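Local structure of Eps1p (Saccharomyces cerevisiae, 4TW5) at residues E21-K25 / G26-I30; I111-A114 / R115-M119. The protein is a yeast protein of the thioredoxin superfamily, built in this fragment from two thioredoxin-like domains. All coordinates share one frame; numbering follows the deposited sequence.

Interaction 1: residues E21-K25 / G26-I30; sequences EELSK and GLHII
Glu22 and His28 make the polar link of this helix-to-strand turn: His28 NE2 donates to Glu22 OE2 at 2.8 Å, with an N-H...O angle of 165°. The oxygen lies close to the ring plane, while the proton reaches the carboxylate on its anti side, somewhat out of that group's plane. Carboxylate and imidazole stand nearly perpendicular. Glu22 can reach because its chain bends at chi2 (65°), bringing OE2 to the edge of the ring. The carboxylate would probably help a proton stay on NE2.

On the other ring nitrogen, a water lies 3.1 Å from His28 ND1. The water is 2.7 Å from both Leu23 O and Gly26 O and can donate to either, but other acceptors compete for its two protons. It thus links carbonyls of the turn to the imidazole. Gly26 takes the turn with a positive phi (64°), a conformation glycine adopts readily.

Apolar contacts complete the junction. Leu23 CD2 sits over one face of the His28 ring, 3.7 Å from its centroid, in a CH-pi contact offset toward the rim. The other methyl, CD1, meets Ile30 CD1 tip to tip at 3.7 Å. A branched leucine suits this place because its two methyls serve two neighbours. Strand 27-33 pairs with strands 63-69 and 87-92, making this the entry from an N-terminal helix into a central strand of a thioredoxin-fold sheet.

Interaction 2: residues I111-A114 / R115-M119; sequences IAFA and RRESM
Arg115 N donates to Ile111 O at 3.0 Å and Arg116 N to Ala112 O at 2.7 Å, the first two of four successive i to i+4 bonds in this helix. Glu117 N to Phe113 O and Ser118 N to Ala114 O continue the series. Ser118 OG donates to Arg115 O at 3.1 Å, the short side chain turning back to a carbonyl three residues earlier.

The charged ends find their strongest partners elsewhere: Arg115 forms a salt bridge with Glu57, Arg116 with Asp197 and Glu117 with Lys98. This is the C-terminal helix of the first thioredoxin-like domain. Its Phe113 and Ala114 pack against Ile29 of the sheet, whereas Arg115 and Arg116 reach toward the second domain, at Val196 and Asp197.

Within the helix, the long side chains lie over residues one turn back. Arg115 is extended from CG to NE, which carries its guanidinium across Ile111; CG2 of Ile111 rests over the centre of that flat group, 3.7 Å from CZ. Arg116 bends at chi3 (-58°) instead, placing one face of its guanidinium over Ala112 O and NH1 at the edge of the Phe113 ring. The small Ala112 allows close approach, its CB lying 3.4 Å from Arg116 NH2. Over a face of Phe113 comes the aliphatic part of Glu117, with CG 3.9 Å from the ring centroid in a CH-pi contact.

Interaction 1 comes first along the chain, where helix 19-23 turns into strand 27-33; interaction 2 follows within helix 107-118, after the other strands of the same four-stranded sheet. Their centres lie 15 Å apart, yet the two touch through Ile29. Its CD1 is 3.6 Å from Ala114 CB and 3.8 Å from Phe113 CD2, so the strand contributes His28 and Ile30 to the turn and Ile29 to the helix interface. The pair therefore connects an early helix and a late helix of one thioredoxin-like domain through a central strand, while interaction 2 also extends this connected packing to the second domain.

Interaction 1: residues E21-K25 / G26-I30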
# COMPACT_ATOMS: atom_id res chain seq x y z
N GLU A 21 22.54 -28.64 47.85
CA GLU A 21 22.25 -30.01 47.49
C GLU A 21 20.84 -30.10 46.92
O GLU A 21 20.57 -30.79 45.94
CB GLU A 21 22.36 -30.90 48.73
CG GLU A 21 23.77 -31.02 49.28
CD GLU A 21 24.12 -29.84 50.21
OE1 GLU A 21 23.30 -28.92 50.36
OE2 GLU A 21 25.23 -29.84 50.79
N GLU A 22 19.96 -29.34 47.54
CA GLU A 22 18.58 -29.26 47.11
C GLU A 22 18.37 -28.54 45.76
O GLU A 22 17.52 -28.96 44.97
CB GLU A 22 17.77 -28.61 48.22
CG GLU A 22 16.33 -28.38 47.85
CD GLU A 22 15.58 -29.69 47.62
OE1 GLU A 22 16.03 -30.73 48.15
OE2 GLU A 22 14.54 -29.64 46.92
N LEU A 23 19.11 -27.46 45.50
CA LEU A 23 18.93 -26.71 44.24
C LEU A 23 19.65 -27.36 43.04
O LEU A 23 19.47 -26.92 41.91
CB LEU A 23 19.42 -25.27 44.39
CG LEU A 23 18.86 -24.40 45.54
CD1 LEU A 23 18.89 -22.91 45.20
CD2 LEU A 23 17.45 -24.81 45.98
N SER A 24 20.42 -28.42 43.27
CA SER A 24 21.16 -29.08 42.19
C SER A 24 20.28 -29.88 41.22
O SER A 24 20.80 -30.45 40.26
CB SER A 24 22.25 -30.00 42.76
OG SER A 24 21.69 -31.04 43.53
N LYS A 25 18.98 -30.02 41.49
CA LYS A 25 18.07 -30.65 40.53
C LYS A 25 16.78 -29.85 40.38
O LYS A 25 16.22 -29.38 41.36
CB LYS A 25 17.73 -32.09 40.95
CG LYS A 25 18.89 -33.07 40.82
CD LYS A 25 19.43 -33.12 39.40
CE LYS A 25 20.84 -33.72 39.38
NZ LYS A 25 21.44 -33.67 38.01
N GLY A 26 16.33 -29.67 39.14
CA GLY A 26 15.09 -28.96 38.86
C GLY A 26 15.09 -27.48 39.23
O GLY A 26 16.12 -26.88 39.50
N LEU A 27 13.89 -26.90 39.25
CA LEU A 27 13.69 -25.50 39.62
C LEU A 27 13.24 -25.30 41.05
O LEU A 27 12.54 -26.13 41.62
CB LEU A 27 12.66 -24.85 38.69
CG LEU A 27 13.07 -24.78 37.22
CD1 LEU A 27 11.94 -24.29 36.33
CD2 LEU A 27 14.22 -23.82 37.14
N HIS A 28 13.67 -24.21 41.66
CA HIS A 28 13.23 -23.88 43.00
C HIS A 28 12.74 -22.46 43.09
O HIS A 28 13.38 -21.54 42.57
CB HIS A 28 14.34 -24.14 44.00
CG HIS A 28 14.56 -25.59 44.26
ND1 HIS A 28 15.22 -26.41 43.38
CD2 HIS A 28 14.16 -26.38 45.29
CE1 HIS A 28 15.24 -27.65 43.86
NE2 HIS A 28 14.61 -27.65 45.02
N ILE A 29 11.58 -22.28 43.69
CA ILE A 29 11.07 -20.96 43.99
C ILE A 29 11.19 -20.73 45.49
O ILE A 29 10.46 -21.33 46.27
CB ILE A 29 9.62 -20.79 43.54
CG1 ILE A 29 9.49 -21.01 42.02
CG2 ILE A 29 9.13 -19.43 43.90
CD1 ILE A 29 8.07 -20.96 41.55
N ILE A 30 12.12 -19.88 45.89
CA ILE A 30 12.45 -19.78 47.30
C ILE A 30 12.01 -18.47 47.95
O ILE A 30 12.22 -17.38 47.41
CB ILE A 30 13.95 -19.94 47.52
CG1 ILE A 30 14.46 -21.19 46.81
CG2 ILE A 30 14.27 -20.03 49.02
CD1 ILE A 30 15.98 -21.36 46.86
O HOH W 1 17.32 -25.41 41.36

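Interaction 2: residues I111-A114 / R115-M119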
# COMPACT_ATOMS: atom_id res chain seq x y z
N ILE A 111 1.35 -19.94 41.80
CA ILE A 111 1.14 -21.08 40.93
C ILE A 111 1.37 -20.71 39.45
O ILE A 111 2.06 -21.42 38.74
CB ILE A 111 -0.25 -21.69 41.08
CG1 ILE A 111 -0.45 -22.21 42.51
CG2 ILE A 111 -0.47 -22.85 40.11
CD1 ILE A 111 0.64 -23.13 42.98
N ALA A 112 0.80 -19.59 39.02
CA ALA A 112 0.89 -19.15 37.63
C ALA A 112 2.34 -18.93 37.25
O ALA A 112 2.78 -19.33 36.19
CB ALA A 112 0.05 -17.88 37.40
N PHE A 113 3.08 -18.29 38.15
CA PHE A 113 4.50 -18.05 37.99
C PHE A 113 5.31 -19.32 37.87
O PHE A 113 6.23 -19.38 37.07
CB PHE A 113 5.02 -17.22 39.16
CG PHE A 113 6.50 -17.01 39.14
CD1 PHE A 113 7.10 -16.28 38.15
CD2 PHE A 113 7.29 -17.55 40.15
CE1 PHE A 113 8.48 -16.09 38.15
CE2 PHE A 113 8.65 -17.36 40.16
CZ PHE A 113 9.25 -16.63 39.16
N ALA A 114 5.02 -20.33 38.68
CA ALA A 114 5.75 -21.57 38.51
C ALA A 114 5.41 -22.18 37.13
O ALA A 114 6.32 -22.55 36.36
CB ALA A 114 5.47 -22.55 39.64
N ARG A 115 4.13 -22.24 36.78
CA ARG A 115 3.75 -22.77 35.46
C ARG A 115 4.37 -21.96 34.31
O ARG A 115 4.82 -22.52 33.33
CB ARG A 115 2.24 -22.80 35.30
CG ARG A 115 1.54 -23.81 36.19
CD ARG A 115 0.07 -23.64 36.09
NE ARG A 115 -0.66 -24.65 36.84
CZ ARG A 115 -1.95 -24.55 37.15
NH1 ARG A 115 -2.63 -23.48 36.76
NH2 ARG A 115 -2.55 -25.52 37.84
N ARG A 116 4.39 -20.65 34.45
CA ARG A 116 4.98 -19.77 33.43
C ARG A 116 6.46 -20.13 33.21
O ARG A 116 6.91 -20.33 32.09
CB ARG A 116 4.79 -18.31 33.86
CG ARG A 116 4.77 -17.31 32.73
CD ARG A 116 4.48 -15.88 33.22
NE ARG A 116 3.22 -15.84 33.93
CZ ARG A 116 3.09 -15.53 35.21
NH1 ARG A 116 4.16 -15.20 35.92
NH2 ARG A 116 1.90 -15.56 35.78
N GLU A 117 7.20 -20.27 34.30
CA GLU A 117 8.62 -20.54 34.27
C GLU A 117 9.00 -21.92 33.80
O GLU A 117 10.12 -22.12 33.34
CB GLU A 117 9.22 -20.28 35.65
CG GLU A 117 9.16 -18.79 36.03
CD GLU A 117 9.76 -17.87 34.96
OE1 GLU A 117 10.79 -18.22 34.34
OE2 GLU A 117 9.16 -16.80 34.72
N SER A 118 8.11 -22.89 33.94
CA SER A 118 8.39 -24.23 33.46
C SER A 118 8.41 -24.26 31.93
O SER A 118 9.00 -25.15 31.33
CB SER A 118 7.37 -25.25 33.99
OG SER A 118 6.26 -25.30 33.14
N MET A 119 7.79 -23.28 31.30
CA MET A 119 7.73 -23.28 29.84
C MET A 119 8.81 -22.43 29.20
O MET A 119 8.83 -22.26 27.99
CB MET A 119 6.36 -22.82 29.37
CG MET A 119 5.44 -23.99 29.14
SD MET A 119 3.82 -23.35 29.13
CE MET A 119 3.02 -24.16 27.76